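Local coordinates for Non-reducing end beta-L-arabinofuranosidase (Bacteroides thetaiotaomicron, PDB 5MQO), which probably hydrolyses glycosidic linkages of plant pectin as a family GH127 glycoside hydrolase, with likely aceric acidase activity, at residues A[400-405]-A[558-563]; A[480-485]-A[530-535]; A[504-509]-A[516-521]. All coordinates share one frame; numbering follows the deposited sequence.

Contact 1 (A[400-405]-A[558-563]); sequences GDAKYA and NTYAEV
The Tyr-560 ring meets Ala-402 on one face and Gly-400 at its edge. The methyl carbon Ala-402 CB stands 4.1 Å from the centroid of the Tyr-560 ring and 19° off its normal, a CH-pi contact displaced toward the rim, where Tyr-560 CE2 is 3.9 Å from Ala-402 CB. With Tyr-560 CG anti to its carbonyl carbon (chi1 -69°), Gly-400 O approaches Tyr-560 CE2 in the ring plane at 3.5 Å. The carboxamide of Asn-558 lies against Lys-403, with OD1 3.6 Å from Lys-403 CA and ND2 likewise 3.6 Å from Lys-403 CB. No hydrogen bond crosses between the segments, so van der Waals packing carries the contact. It sets the first turn of helix 402-416, in the GH127 catalytic region, against strand 559-565, an outermost strand of the five-stranded mixed sheet in the middle region. Asp-401 is the N-cap of that helix: its OD1 accepts from Lys-403 N at 3.1 Å with an N-H...O angle of 167°. Ala-402 CB also rests on the strand backbone, 3.7 Å from Thr-559 CA. Beyond the two segments, Tyr-560 OH is hydrogen-bonded to Asn-484 OD1, and the Tyr-560 ring meets that of Tyr-482 edge-to-face.

Contact 2 (A[480-485]-A[530-535]); sequences GIYCNL and SLFFRI
Phe-532 and Tyr-482 project side by side from one sheet surface in an offset stack, with ring centroids 4.0 Å apart and planes at 6°. Phe-532 CB already touches the Tyr-482 rim, 3.5 Å from CD2. One bond on, Phe-532 CG lies 3.4 Å from Tyr-482 CE2. Phe-532 CD1 sits over the centre of the Tyr-482 ring and also passes Ile-481 O, which lies in the Phe-532 ring plane. CE1 of Phe-532 comes 3.5 Å from Tyr-482 CZ, and at the tip Phe-532 CZ is 3.5 Å from Tyr-482 OH. That hydroxyl is hydrogen-bonded to Ser-477 OG. An alanine at Tyr-482 would probably uncover the stacked face of Phe-532, opening a gap beside it, and cost Ser-477 OG this bond.

The backbones form a parallel beta ladder, the strand segments 19° apart: Ile-481 N and Cys-483 N donate to Ser-530 O and Phe-532 O, while Phe-532 N and Arg-534 N donate to Ile-481 O and Cys-483 O. On the other surface, Cys-483 SG makes an oblique sulfur-aromatic contact with the Phe-533 ring. Beyond the ladder, Arg-534 bends at chi3 (72°), and its NE donates to Asn-484 O at 3.1 Å, in the guanidinium plane and on a carbonyl lone pair; NH1 adds a weak bond. Salt bridges from NH2 to Glu-406 and from NH1 to Glu-409 tie this buried guanidinium to helix 402-416. Both strands lie inside the five-stranded mixed sheet, strand 474-477 bordering 480-483 and strand 559-565 bordering 529-535, both antiparallel.

Contact 3 (A[504-509]-A[516-521]); sequences VQETDY and RVTLNK
Backbone bonds join Val-504 to Thr-518 and Glu-506 to Arg-516, each a hydrogen-bonded antiparallel pair in which both N-H groups are used. Val-504 N reaches Thr-518 O at 2.7 Å, and Arg-516 N reaches Glu-506 O at 2.9 Å. Between them Gln-505 and Val-517 form a non-hydrogen-bonded pair, where Gln-505 CA makes a CA-H...O contact of 3.2 Å with Arg-516 O. The alternating pairs, with the strand segments at 158°, make an antiparallel ladder; strands 500-506 and 514-521 follow each other in the chain, so together they form a beta hairpin. Asn-520 and Lys-521 both oppose Ala-502, a classic beta bulge.

The charged contact is looser. Glu-506, its CG anti to the carbonyl carbon (chi1 -43°), and Arg-516 leave the same sheet surface and cross obliquely, their carboxylate and guanidinium planes 62° apart. Glu-506 OE1 lies 3.6 Å from Arg-516 CD and 3.9 Å from Arg-516 NH1, a long salt bridge, whereas Arg-516 NE has its stronger partner in Glu-574.

In van der Waals contact, the Val-504 CG2 methyl lies against the Asn-520 carboxamide, 3.6 Å from Asn-520 ND2; the still shorter OD1 approach is doubtful.

One turn bond lies within a segment: Thr-507 OG1 accepts from Tyr-509 N at 3.1 Å, an ST turn just past the paired residues.

The hairpin sits inside the seven-stranded antiparallel sheet: strand 489-494 borders strand 500-506, and strand 572-577, which carries Glu-574, borders strand 514-521.

Along the chain the contacts are nested: the hairpin of contact 3 falls within the loop closed by contact 2, which falls within that closed by contact 1. Contacts 1 and 2 have centres about 7 Å apart and both reach the five-stranded mixed sheet, contact 1 through strand 559-565 alone, the neighbour of strand 529-535. Contact 3 belongs to the seven-stranded antiparallel sheet, its centre about 12 Å from that of contact 2 and about 19 Å from that of contact 1. Phe-533 CE2 touches Val-517 CG2 at 3.6 Å, so the two sheets pack together, consistent with a beta-sandwich. Through contact 1 and Arg-534 this middle region joins helix 402-416 of the catalytic region.

Contact 1 (A[400-405]-A[558-563])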
loop_
_atom_site.group_PDB
_atom_site.type_symbol
_atom_site.label_atom_id
_atom_site.label_comp_id
_atom_site.label_asym_id
_atom_site.label_seq_id
_atom_site.Cartn_x
_atom_site.Cartn_y
_atom_site.Cartn_z
ATOM N N GLY A 400 11.676 13.274 -2.896
ATOM C CA GLY A 400 11.207 13.800 -4.156
ATOM C C GLY A 400 11.463 12.889 -5.330
ATOM O O GLY A 400 11.246 13.296 -6.457
ATOM N N ASP A 401 11.876 11.644 -5.073
ATOM C CA ASP A 401 12.268 10.704 -6.117
ATOM C C ASP A 401 11.057 9.884 -6.549
ATOM O O ASP A 401 10.449 9.170 -5.752
ATOM C CB ASP A 401 13.359 9.793 -5.572
ATOM C CG ASP A 401 14.117 9.024 -6.662
ATOM O OD1 ASP A 401 13.498 8.510 -7.636
ATOM O OD2 ASP A 401 15.358 8.916 -6.496
ATOM N N ALA A 402 10.711 9.975 -7.828
ATOM C CA ALA A 402 9.536 9.279 -8.361
ATOM C C ALA A 402 9.564 7.740 -8.190
ATOM O O ALA A 402 8.506 7.085 -8.242
ATOM C CB ALA A 402 9.362 9.628 -9.824
ATOM N N LYS A 403 10.753 7.161 -8.007
ATOM C CA LYS A 403 10.862 5.715 -7.886
ATOM C C LYS A 403 10.139 5.185 -6.638
ATOM O O LYS A 403 9.675 4.053 -6.633
ATOM C CB LYS A 403 12.325 5.270 -7.910
ATOM C CG LYS A 403 13.070 5.461 -6.600
ATOM C CD LYS A 403 14.558 5.264 -6.780
ATOM C CE LYS A 403 15.281 5.226 -5.444
ATOM N NZ LYS A 403 16.533 4.435 -5.571
ATOM N N TYR A 404 10.049 5.998 -5.591
ATOM C CA TYR A 404 9.264 5.630 -4.425
ATOM C C TYR A 404 7.770 5.714 -4.718
ATOM O O TYR A 404 7.001 4.898 -4.224
ATOM C CB TYR A 404 9.637 6.499 -3.218
ATOM C CG TYR A 404 11.078 6.334 -2.771
ATOM C CD1 TYR A 404 11.540 5.100 -2.271
ATOM C CD2 TYR A 404 11.983 7.387 -2.864
ATOM C CE1 TYR A 404 12.851 4.943 -1.866
ATOM C CE2 TYR A 404 13.289 7.229 -2.474
ATOM C CZ TYR A 404 13.714 6.012 -1.972
ATOM O OH TYR A 404 15.013 5.860 -1.579
ATOM N N ALA A 405 7.358 6.681 -5.535
ATOM C CA ALA A 405 5.966 6.736 -5.997
ATOM C C ALA A 405 5.491 5.493 -6.790
ATOM O O ALA A 405 4.320 5.091 -6.661
ATOM C CB ALA A 405 5.707 8.008 -6.797
ATOM N N ASN A 558 10.385 6.430 -14.535
ATOM C CA ASN A 558 10.647 6.578 -13.108
ATOM C C ASN A 558 11.224 7.927 -12.716
ATOM O O ASN A 558 12.105 7.997 -11.882
ATOM C CB ASN A 558 11.546 5.427 -12.615
ATOM C CG ASN A 558 10.879 4.586 -11.569
ATOM O OD1 ASN A 558 9.732 4.815 -11.219
ATOM N ND2 ASN A 558 11.590 3.601 -11.068
ATOM N N THR A 559 10.724 8.991 -13.329
ATOM C CA THR A 559 11.114 10.365 -12.982
ATOM C C THR A 559 9.944 11.292 -13.285
ATOM O O THR A 559 9.051 10.895 -14.029
ATOM C CB THR A 559 12.271 10.830 -13.865
ATOM O OG1 THR A 559 11.862 10.737 -15.236
ATOM C CG2 THR A 559 13.532 9.971 -13.642
ATOM N N TYR A 560 9.954 12.516 -12.755
ATOM C CA TYR A 560 8.877 13.488 -13.070
ATOM C C TYR A 560 9.145 14.302 -14.320
ATOM O O TYR A 560 10.232 14.894 -14.445
ATOM C CB TYR A 560 8.660 14.497 -11.936
ATOM C CG TYR A 560 8.081 13.892 -10.696
ATOM C CD1 TYR A 560 6.746 13.495 -10.653
ATOM C CD2 TYR A 560 8.871 13.695 -9.567
ATOM C CE1 TYR A 560 6.211 12.915 -9.520
ATOM C CE2 TYR A 560 8.339 13.125 -8.431
ATOM C CZ TYR A 560 7.011 12.743 -8.408
ATOM O OH TYR A 560 6.505 12.195 -7.270
ATOM N N ALA A 561 8.151 14.351 -15.218
ATOM C CA ALA A 561 8.148 15.323 -16.326
ATOM C C ALA A 561 7.595 16.640 -15.782
ATOM O O ALA A 561 6.460 16.680 -15.300
ATOM C CB ALA A 561 7.312 14.830 -17.492
ATOM N N GLU A 562 8.414 17.693 -15.834
ATOM C CA GLU A 562 8.046 19.020 -15.326
ATOM C C GLU A 562 7.449 19.856 -16.463
ATOM O O GLU A 562 7.889 19.755 -17.610
ATOM C CB GLU A 562 9.281 19.730 -14.757
ATOM C CG GLU A 562 8.976 21.055 -14.075
ATOM C CD GLU A 562 10.211 21.764 -13.548
ATOM O OE1 GLU A 562 11.343 21.305 -13.816
ATOM O OE2 GLU A 562 10.047 22.798 -12.868
ATOM N N VAL A 563 6.449 20.669 -16.146
ATOM C CA VAL A 563 5.868 21.618 -17.111
ATOM C C VAL A 563 5.752 22.969 -16.415
ATOM O O VAL A 563 4.771 23.211 -15.727
ATOM C CB VAL A 563 4.489 21.132 -17.650
ATOM C CG1 VAL A 563 3.955 22.066 -18.729
ATOM C CG2 VAL A 563 4.599 19.732 -18.233
#

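Contact 2 (A[480-485]-A[530-535])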
loop_
_atom_site.group_PDB
_atom_site.type_symbol
_atom_site.label_atom_id
_atom_site.label_comp_id
_atom_site.label_asym_id
_atom_site.label_seq_id
_atom_site.Cartn_x
_atom_site.Cartn_y
_atom_site.Cartn_z
ATOM N N GLY A 480 5.657 23.652 -7.110
ATOM C CA GLY A 480 4.388 23.339 -7.784
ATOM C C GLY A 480 3.686 22.075 -7.280
ATOM O O GLY A 480 3.776 21.748 -6.105
ATOM N N ILE A 481 3.002 21.373 -8.194
ATOM C CA ILE A 481 2.125 20.228 -7.907
ATOM C C ILE A 481 2.521 18.956 -8.682
ATOM O O ILE A 481 2.730 18.989 -9.898
ATOM C CB ILE A 481 0.684 20.585 -8.299
ATOM C CG1 ILE A 481 0.250 21.813 -7.487
ATOM C CG2 ILE A 481 -0.270 19.390 -8.129
ATOM C CD1 ILE A 481 -1.095 22.371 -7.872
ATOM N N TYR A 482 2.549 17.826 -7.973
ATOM C CA TYR A 482 2.988 16.551 -8.536
ATOM C C TYR A 482 1.836 15.584 -8.724
ATOM O O TYR A 482 1.097 15.316 -7.772
ATOM C CB TYR A 482 4.021 15.925 -7.609
ATOM C CG TYR A 482 5.270 16.756 -7.461
ATOM C CD1 TYR A 482 5.273 17.907 -6.661
ATOM C CD2 TYR A 482 6.451 16.402 -8.113
ATOM C CE1 TYR A 482 6.422 18.673 -6.509
ATOM C CE2 TYR A 482 7.606 17.171 -7.972
ATOM C CZ TYR A 482 7.588 18.306 -7.179
ATOM O OH TYR A 482 8.716 19.063 -7.036
ATOM N N CYS A 483 1.679 15.059 -9.940
ATOM C CA CYS A 483 0.696 13.998 -10.171
ATOM C C CYS A 483 1.376 12.638 -9.949
ATOM O O CYS A 483 2.180 12.190 -10.776
ATOM C CB CYS A 483 0.077 14.088 -11.569
ATOM S SG CYS A 483 -0.586 15.725 -11.971
ATOM N N ASN A 484 1.020 11.996 -8.839
ATOM C CA ASN A 484 1.586 10.733 -8.447
ATOM C C ASN A 484 0.733 9.507 -8.785
ATOM O O ASN A 484 1.242 8.564 -9.373
ATOM C CB ASN A 484 1.887 10.791 -6.961
ATOM C CG ASN A 484 3.039 11.715 -6.662
ATOM O OD1 ASN A 484 4.107 11.542 -7.212
ATOM N ND2 ASN A 484 2.828 12.698 -5.805
ATOM N N LEU A 485 -0.540 9.488 -8.407
ATOM C CA LEU A 485 -1.407 8.355 -8.767
ATOM C C LEU A 485 -2.522 8.832 -9.636
ATOM O O LEU A 485 -3.419 9.502 -9.141
ATOM C CB LEU A 485 -2.022 7.646 -7.559
ATOM C CG LEU A 485 -1.125 6.990 -6.500
ATOM C CD1 LEU A 485 -1.908 5.886 -5.796
ATOM C CD2 LEU A 485 0.200 6.478 -7.050
ATOM N N SER A 530 5.075 24.946 -11.592
ATOM C CA SER A 530 5.128 23.708 -12.384
ATOM C C SER A 530 3.958 22.743 -12.154
ATOM O O SER A 530 3.286 22.760 -11.111
ATOM C CB SER A 530 6.452 22.989 -12.136
ATOM O OG SER A 530 7.541 23.662 -12.740
ATOM N N LEU A 531 3.705 21.914 -13.154
ATOM C CA LEU A 531 2.884 20.717 -12.978
ATOM C C LEU A 531 3.745 19.540 -13.354
ATOM O O LEU A 531 4.144 19.410 -14.508
ATOM C CB LEU A 531 1.638 20.733 -13.874
ATOM C CG LEU A 531 0.484 21.648 -13.455
ATOM C CD1 LEU A 531 -0.725 21.423 -14.361
ATOM C CD2 LEU A 531 0.081 21.457 -12.002
ATOM N N PHE A 532 4.020 18.673 -12.390
ATOM C CA PHE A 532 4.902 17.530 -12.616
ATOM C C PHE A 532 4.044 16.310 -12.862
ATOM O O PHE A 532 3.058 16.103 -12.144
ATOM C CB PHE A 532 5.770 17.273 -11.407
ATOM C CG PHE A 532 6.650 18.415 -11.027
ATOM C CD1 PHE A 532 6.162 19.469 -10.272
ATOM C CD2 PHE A 532 8.002 18.406 -11.355
ATOM C CE1 PHE A 532 6.984 20.517 -9.880
ATOM C CE2 PHE A 532 8.841 19.443 -10.962
ATOM C CZ PHE A 532 8.321 20.510 -10.227
ATOM N N PHE A 533 4.423 15.501 -13.845
ATOM C CA PHE A 533 3.735 14.222 -14.138
ATOM C C PHE A 533 4.688 13.067 -14.016
ATOM O O PHE A 533 5.706 12.997 -14.724
ATOM C CB PHE A 533 3.132 14.234 -15.550
ATOM C CG PHE A 533 2.125 15.320 -15.741
ATOM C CD1 PHE A 533 2.544 16.631 -15.985
ATOM C CD2 PHE A 533 0.775 15.051 -15.590
ATOM C CE1 PHE A 533 1.628 17.645 -16.102
ATOM C CE2 PHE A 533 -0.144 16.056 -15.717
ATOM C CZ PHE A 533 0.278 17.358 -15.970
ATOM N N ARG A 534 4.382 12.149 -13.115
ATOM C CA ARG A 534 5.231 10.972 -12.964
ATOM C C ARG A 534 5.170 10.167 -14.261
ATOM O O ARG A 534 4.099 9.979 -14.820
ATOM C CB ARG A 534 4.802 10.135 -11.756
ATOM C CG ARG A 534 5.696 8.937 -11.480
ATOM C CD ARG A 534 5.347 8.292 -10.164
ATOM N NE ARG A 534 4.091 7.599 -10.299
ATOM C CZ ARG A 534 3.939 6.377 -10.806
ATOM N NH1 ARG A 534 2.711 5.842 -10.882
ATOM N NH2 ARG A 534 4.997 5.674 -11.222
ATOM N N ILE A 535 6.327 9.766 -14.766
ATOM C CA ILE A 535 6.415 8.727 -15.789
ATOM C C ILE A 535 6.679 7.372 -15.115
ATOM O O ILE A 535 7.777 7.173 -14.593
ATOM C CB ILE A 535 7.559 8.999 -16.774
ATOM C CG1 ILE A 535 7.487 10.443 -17.305
ATOM C CG2 ILE A 535 7.530 7.948 -17.880
ATOM C CD1 ILE A 535 6.099 10.892 -17.729
#

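Contact 3 (A[504-509]-A[516-521])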
loop_
_atom_site.group_PDB
_atom_site.type_symbol
_atom_site.label_atom_id
_atom_site.label_comp_id
_atom_site.label_asym_id
_atom_site.label_seq_id
_atom_site.Cartn_x
_atom_site.Cartn_y
_atom_site.Cartn_z
ATOM N N VAL A 504 -9.092 19.525 -12.595
ATOM C CA VAL A 504 -9.901 18.365 -12.915
ATOM C C VAL A 504 -9.057 17.397 -13.740
ATOM O O VAL A 504 -8.471 17.778 -14.764
ATOM C CB VAL A 504 -11.173 18.748 -13.695
ATOM C CG1 VAL A 504 -12.113 17.560 -13.790
ATOM C CG2 VAL A 504 -11.871 19.892 -12.993
ATOM N N GLN A 505 -9.011 16.147 -13.281
ATOM C CA GLN A 505 -8.234 15.096 -13.911
ATOM C C GLN A 505 -9.213 14.151 -14.565
ATOM O O GLN A 505 -10.106 13.644 -13.890
ATOM C CB GLN A 505 -7.401 14.358 -12.858
ATOM C CG GLN A 505 -6.593 13.178 -13.427
ATOM C CD GLN A 505 -5.315 12.870 -12.657
ATOM O OE1 GLN A 505 -4.838 13.669 -11.862
ATOM N NE2 GLN A 505 -4.756 11.737 -12.910
ATOM N N GLU A 506 -9.057 13.924 -15.867
ATOM C CA GLU A 506 -9.918 12.994 -16.584
ATOM C C GLU A 506 -9.041 11.925 -17.188
ATOM O O GLU A 506 -8.040 12.248 -17.818
ATOM C CB GLU A 506 -10.698 13.718 -17.666
ATOM C CG GLU A 506 -11.280 15.060 -17.212
ATOM C CD GLU A 506 -12.253 15.642 -18.225
ATOM O OE1 GLU A 506 -11.808 16.320 -19.187
ATOM O OE2 GLU A 506 -13.463 15.393 -18.057
ATOM N N THR A 507 -9.402 10.660 -16.958
ATOM C CA THR A 507 -8.668 9.499 -17.501
ATOM C C THR A 507 -9.378 8.188 -17.177
ATOM O O THR A 507 -10.090 8.131 -16.171
ATOM C CB THR A 507 -7.250 9.405 -16.932
ATOM O OG1 THR A 507 -6.626 8.243 -17.470
ATOM C CG2 THR A 507 -7.254 9.356 -15.367
ATOM N N ASP A 508 -9.183 7.145 -17.991
ATOM C CA ASP A 508 -9.796 5.834 -17.684
ATOM C C ASP A 508 -8.764 4.888 -17.058
ATOM O O ASP A 508 -9.007 3.693 -16.927
ATOM C CB ASP A 508 -10.503 5.205 -18.910
ATOM C CG ASP A 508 -11.502 4.042 -18.527
ATOM O OD1 ASP A 508 -12.124 4.077 -17.434
ATOM O OD2 ASP A 508 -11.672 3.080 -19.333
ATOM N N TYR A 509 -7.620 5.453 -16.660
ATOM C CA TYR A 509 -6.553 4.773 -15.893
ATOM C C TYR A 509 -7.178 4.016 -14.716
ATOM O O TYR A 509 -8.163 4.496 -14.145
ATOM C CB TYR A 509 -5.555 5.825 -15.363
ATOM C CG TYR A 509 -4.163 5.342 -14.982
ATOM C CD1 TYR A 509 -3.120 5.311 -15.914
ATOM C CD2 TYR A 509 -3.875 4.962 -13.691
ATOM C CE1 TYR A 509 -1.843 4.891 -15.552
ATOM C CE2 TYR A 509 -2.604 4.541 -13.338
ATOM C CZ TYR A 509 -1.591 4.501 -14.260
ATOM O OH TYR A 509 -0.342 4.067 -13.856
ATOM N N ARG A 516 -5.736 13.706 -18.718
ATOM C CA ARG A 516 -5.950 15.089 -18.998
ATOM C C ARG A 516 -6.143 15.799 -17.685
ATOM O O ARG A 516 -7.028 15.415 -16.899
ATOM C CB ARG A 516 -7.190 15.276 -19.864
ATOM C CG ARG A 516 -7.516 16.731 -20.184
ATOM C CD ARG A 516 -8.787 16.807 -20.987
ATOM N NE ARG A 516 -8.635 16.157 -22.277
ATOM C CZ ARG A 516 -9.605 16.026 -23.177
ATOM N NH1 ARG A 516 -10.826 16.512 -22.955
ATOM N NH2 ARG A 516 -9.337 15.409 -24.317
ATOM N N VAL A 517 -5.319 16.833 -17.482
ATOM C CA VAL A 517 -5.426 17.739 -16.352
ATOM C C VAL A 517 -5.940 19.075 -16.885
ATOM O O VAL A 517 -5.351 19.686 -17.783
ATOM C CB VAL A 517 -4.081 17.869 -15.591
ATOM C CG1 VAL A 517 -4.180 18.859 -14.431
ATOM C CG2 VAL A 517 -3.690 16.499 -15.053
ATOM N N THR A 518 -7.069 19.499 -16.339
ATOM C CA THR A 518 -7.710 20.729 -16.741
ATOM C C THR A 518 -7.680 21.647 -15.535
ATOM O O THR A 518 -8.091 21.226 -14.463
ATOM C CB THR A 518 -9.168 20.466 -17.154
ATOM O OG1 THR A 518 -9.216 19.379 -18.104
ATOM C CG2 THR A 518 -9.786 21.720 -17.734
ATOM N N LEU A 519 -7.213 22.886 -15.725
ATOM C CA LEU A 519 -7.162 23.905 -14.663
ATOM C C LEU A 519 -8.396 24.778 -14.568
ATOM O O LEU A 519 -8.551 25.659 -15.398
ATOM C CB LEU A 519 -5.988 24.827 -14.923
ATOM C CG LEU A 519 -4.660 24.124 -14.715
ATOM C CD1 LEU A 519 -3.605 24.857 -15.507
ATOM C CD2 LEU A 519 -4.294 24.059 -13.227
ATOM N N ASN A 520 -9.248 24.567 -13.556
ATOM C CA ASN A 520 -10.464 25.385 -13.384
ATOM C C ASN A 520 -10.148 26.726 -12.806
ATOM O O ASN A 520 -10.417 27.712 -13.435
ATOM C CB ASN A 520 -11.499 24.735 -12.481
ATOM C CG ASN A 520 -12.074 23.467 -13.052
ATOM O OD1 ASN A 520 -12.637 22.668 -12.304
ATOM N ND2 ASN A 520 -11.933 23.251 -14.359
ATOM N N LYS A 521 -9.601 26.766 -11.601
ATOM C CA LYS A 521 -9.271 28.032 -10.942
ATOM C C LYS A 521 -7.781 28.098 -10.743
ATOM O O LYS A 521 -7.179 27.126 -10.284
ATOM C CB LYS A 521 -9.994 28.172 -9.598
ATOM C CG LYS A 521 -11.486 27.873 -9.705
ATOM C CD LYS A 521 -12.351 28.788 -8.857
ATOM C CE LYS A 521 -13.625 29.132 -9.622
ATOM N NZ LYS A 521 -14.542 29.959 -8.794
#